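Long-range contact in AcrH (Aeromonas hydrophila, PDB 3WXX), which binds the translocator AopB as its type III secretion chaperone, probably holding it before secretion: residues F76-I80 against C103-E109. The protein carries 1 engineered substitution. Numbering follows the deposited sequence.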
ATOM      1  N   PHE A  76      -7.452 -11.599  -5.356  1.00 51.42           N
ATOM      2  CA  PHE A  76      -7.015 -11.936  -3.984  1.00 56.90           C
ATOM      3  C   PHE A  76      -5.573 -11.612  -3.656  1.00 55.77           C
ATOM      4  O   PHE A  76      -5.247 -11.219  -2.537  1.00 60.86           O
ATOM      5  CB  PHE A  76      -7.267 -13.427  -3.691  1.00 62.85           C
ATOM      6  CG  PHE A  76      -8.709 -13.832  -3.881  1.00 67.59           C
ATOM      7  CD1 PHE A  76      -9.697 -13.331  -3.049  1.00 59.50           C
ATOM      8  CD2 PHE A  76      -9.071 -14.699  -4.897  1.00 68.59           C
ATOM      9  CE1 PHE A  76     -11.012 -13.675  -3.236  1.00 62.76           C
ATOM     10  CE2 PHE A  76     -10.391 -15.052  -5.084  1.00 66.25           C
ATOM     11  CZ  PHE A  76     -11.359 -14.539  -4.256  1.00 69.07           C
ATOM     12  N   ARG A  77      -4.705 -11.808  -4.626  1.00 57.43           N
ATOM     13  CA  ARG A  77      -3.279 -11.615  -4.432  1.00 55.12           C
ATOM     14  C   ARG A  77      -2.988 -10.133  -4.201  1.00 50.24           C
ATOM     15  O   ARG A  77      -2.204  -9.760  -3.329  1.00 48.28           O
ATOM     16  CB  ARG A  77      -2.540 -12.116  -5.679  1.00 55.42           C
ATOM     17  CG  ARG A  77      -1.072 -12.378  -5.583  1.00 58.91           C
ATOM     18  CD  ARG A  77      -0.682 -13.302  -4.439  1.00 70.16           C
ATOM     19  NE  ARG A  77      -0.595 -14.681  -4.893  1.00 68.89           N
ATOM     20  CZ  ARG A  77      -0.267 -15.701  -4.103  1.00 70.26           C
ATOM     21  NH1 ARG A  77      -0.018 -15.494  -2.806  1.00 72.15           N
ATOM     22  NH2 ARG A  77      -0.207 -16.933  -4.609  1.00 69.21           N
ATOM     23  N   LEU A  78      -3.594  -9.298  -5.041  1.00 50.46           N
ATOM     24  CA  LEU A  78      -3.416  -7.854  -4.976  1.00 49.20           C
ATOM     25  C   LEU A  78      -4.050  -7.275  -3.724  1.00 46.67           C
ATOM     26  O   LEU A  78      -3.589  -6.282  -3.198  1.00 43.26           O
ATOM     27  CB  LEU A  78      -4.037  -7.185  -6.200  1.00 49.93           C
ATOM     28  CG  LEU A  78      -3.453  -7.482  -7.598  1.00 54.84           C
ATOM     29  CD1 LEU A  78      -3.896  -6.443  -8.627  1.00 52.20           C
ATOM     30  CD2 LEU A  78      -1.933  -7.579  -7.587  1.00 49.14           C
ATOM     31  N   ALA A  79      -5.116  -7.911  -3.252  1.00 46.20           N
ATOM     32  CA  ALA A  79      -5.756  -7.518  -2.008  1.00 43.61           C
ATOM     33  C   ALA A  79      -4.856  -7.765  -0.806  1.00 40.68           C
ATOM     34  O   ALA A  79      -4.746  -6.914   0.086  1.00 44.73           O
ATOM     35  CB  ALA A  79      -7.057  -8.269  -1.859  1.00 45.57           C
ATOM     36  N   ILE A  80      -4.188  -8.926  -0.781  1.00 41.71           N
ATOM     37  CA  ILE A  80      -3.209  -9.233   0.289  1.00 36.69           C
ATOM     38  C   ILE A  80      -2.122  -8.200   0.364  1.00 37.51           C
ATOM     39  O   ILE A  80      -1.721  -7.795   1.444  1.00 41.55           O
ATOM     40  CB  ILE A  80      -2.567 -10.588   0.097  1.00 35.98           C
ATOM     41  CG1 ILE A  80      -3.608 -11.697   0.268  1.00 39.97           C
ATOM     42  CG2 ILE A  80      -1.494 -10.808   1.119  1.00 34.19           C
ATOM     43  CD1 ILE A  80      -3.364 -12.939  -0.550  1.00 41.19           C
ATOM     44  N   CYS A 103      -8.409 -14.199   1.828  1.00 44.06           N
ATOM     45  CA  CYS A 103      -7.804 -14.167   0.507  1.00 42.92           C
ATOM     46  C   CYS A 103      -6.793 -15.296   0.335  1.00 42.52           C
ATOM     47  O   CYS A 103      -6.829 -16.032  -0.649  1.00 51.19           O
ATOM     48  CB  CYS A 103      -7.161 -12.803   0.275  1.00 42.10           C
ATOM     49  SG  CYS A 103      -8.377 -11.475   0.059  1.00 40.00           S
ATOM     50  N   LEU A 104      -5.918 -15.479   1.310  1.00 42.93           N
ATOM     51  CA  LEU A 104      -4.923 -16.586   1.262  1.00 44.41           C
ATOM     52  C   LEU A 104      -5.545 -17.960   1.149  1.00 48.52           C
ATOM     53  O   LEU A 104      -5.106 -18.768   0.357  1.00 54.14           O
ATOM     54  CB  LEU A 104      -3.994 -16.527   2.449  1.00 40.63           C
ATOM     55  CG  LEU A 104      -3.012 -15.343   2.351  1.00 41.99           C
ATOM     56  CD1 LEU A 104      -2.223 -15.190   3.633  1.00 44.64           C
ATOM     57  CD2 LEU A 104      -2.050 -15.508   1.182  1.00 42.21           C
ATOM     58  N   LEU A 105      -6.639 -18.177   1.871  1.00 56.27           N
ATOM     59  CA  LEU A 105      -7.365 -19.449   1.843  1.00 51.15           C
ATOM     60  C   LEU A 105      -7.951 -19.719   0.483  1.00 49.99           C
ATOM     61  O   LEU A 105      -7.954 -20.847   0.039  1.00 51.77           O
ATOM     62  CB  LEU A 105      -8.499 -19.462   2.899  1.00 51.26           C
ATOM     63  CG  LEU A 105      -9.401 -20.717   2.937  1.00 45.11           C
ATOM     64  CD1 LEU A 105      -8.583 -21.975   3.201  1.00 43.60           C
ATOM     65  CD2 LEU A 105     -10.454 -20.531   3.991  1.00 38.42           C
ATOM     66  N   GLN A 106      -8.498 -18.689  -0.151  1.00 56.54           N
ATOM     67  CA  GLN A 106      -9.028 -18.824  -1.488  1.00 61.30           C
ATOM     68  C   GLN A 106      -7.944 -19.220  -2.477  1.00 63.45           C
ATOM     69  O   GLN A 106      -8.251 -19.813  -3.495  1.00 71.03           O
ATOM     70  CB  GLN A 106      -9.688 -17.523  -1.944  1.00 65.56           C
ATOM     71  CG  GLN A 106     -11.000 -17.274  -1.231  1.00 70.35           C
ATOM     72  CD  GLN A 106     -12.066 -18.282  -1.599  1.00 75.79           C
ATOM     73  OE1 GLN A 106     -12.605 -18.924  -0.712  1.00 77.55           O
ATOM     74  NE2 GLN A 106     -12.354 -18.459  -2.896  1.00 81.22           N
ATOM     75  N   LEU A 107      -6.687 -18.878  -2.206  1.00 62.31           N
ATOM     76  CA  LEU A 107      -5.590 -19.249  -3.119  1.00 61.80           C
ATOM     77  C   LEU A 107      -4.904 -20.551  -2.714  1.00 59.61           C
ATOM     78  O   LEU A 107      -3.957 -20.980  -3.367  1.00 69.81           O
ATOM     79  CB  LEU A 107      -4.533 -18.146  -3.161  1.00 55.51           C
ATOM     80  CG  LEU A 107      -4.928 -16.812  -3.742  1.00 54.17           C
ATOM     81  CD1 LEU A 107      -3.851 -15.803  -3.439  1.00 54.01           C
ATOM     82  CD2 LEU A 107      -5.152 -16.914  -5.238  1.00 55.57           C
ATOM     83  N   GLY A 108      -5.349 -21.159  -1.626  1.00 50.84           N
ATOM     84  CA  GLY A 108      -4.781 -22.402  -1.189  1.00 50.47           C
ATOM     85  C   GLY A 108      -3.559 -22.221  -0.320  1.00 50.95           C
ATOM     86  O   GLY A 108      -2.946 -23.201   0.076  1.00 52.86           O
ATOM     87  N   GLU A 109      -3.203 -20.984   0.009  1.00 54.37           N
ATOM     88  CA  GLU A 109      -2.043 -20.774   0.858  1.00 56.34           C
ATOM     89  C   GLU A 109      -2.400 -20.891   2.334  1.00 49.01           C
ATOM     90  O   GLU A 109      -2.603 -19.907   3.034  1.00 47.20           O
ATOM     91  CB  GLU A 109      -1.316 -19.483   0.496  1.00 60.59           C
ATOM     92  CG  GLU A 109      -0.192 -19.755  -0.473  1.00 71.46           C
ATOM     93  CD  GLU A 109       0.081 -18.592  -1.394  1.00 80.03           C
ATOM     94  OE1 GLU A 109       0.576 -17.539  -0.902  1.00 77.73           O
ATOM     95  OE2 GLU A 109      -0.202 -18.751  -2.603  1.00 74.44           O
TER
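Glu109 OE2 takes a hydrogen bond from Arg77 NH2 at 2.7 Å on its syn lone pair. OE1 of the same carboxylate receives Arg77 NH1 at 2.9 Å along a nearly straight N-H line (171°). The guanidinium thus meets the carboxylate end-on, one nitrogen to each oxygen, with the two planes only 29° apart. Such a bidentate salt bridge resists rotation of either group, and a methyl adds to it here: Leu107 CD1 sits over the centre of one guanidinium face, 3.6 Å from Arg77 CZ. Arg77 leaves its helix away from the partner segment; CG anti to the backbone N (chi1 -163°) and bends at chi2 and chi3 carry the charge back across Leu107 to Glu109.

Phe76 illustrates a ring served differently at face and edge. Gln106 CB stands almost on the ring normal, 4.0 Å from the centroid, in a CH-pi contact, whereas Cys103 SG approaches the edge in the ring plane, 3.9 Å from CD1, a sulfur-aromatic contact. The sulfur also touches Ala79 CB. Deeper, Ile80 lays CG1 against Cys103 CB, and its CD1 meets Leu104 CD2; Trp123 of the AopB chain packs on both Ile80 and Leu104, so the interhelix seam reaches the translocator.

Gly108, with positive phi, ends helix 95-106 in a Schellman motif, and this turn carries Glu109, the N-cap residue of helix 110-126, to Arg77. Salt bridge and apolar contacts together pack the start of helix 76-89 antiparallel against the end of helix 95-106, as in the all-helical, tetratricopeptide-like fold expected of class II type III secretion chaperones.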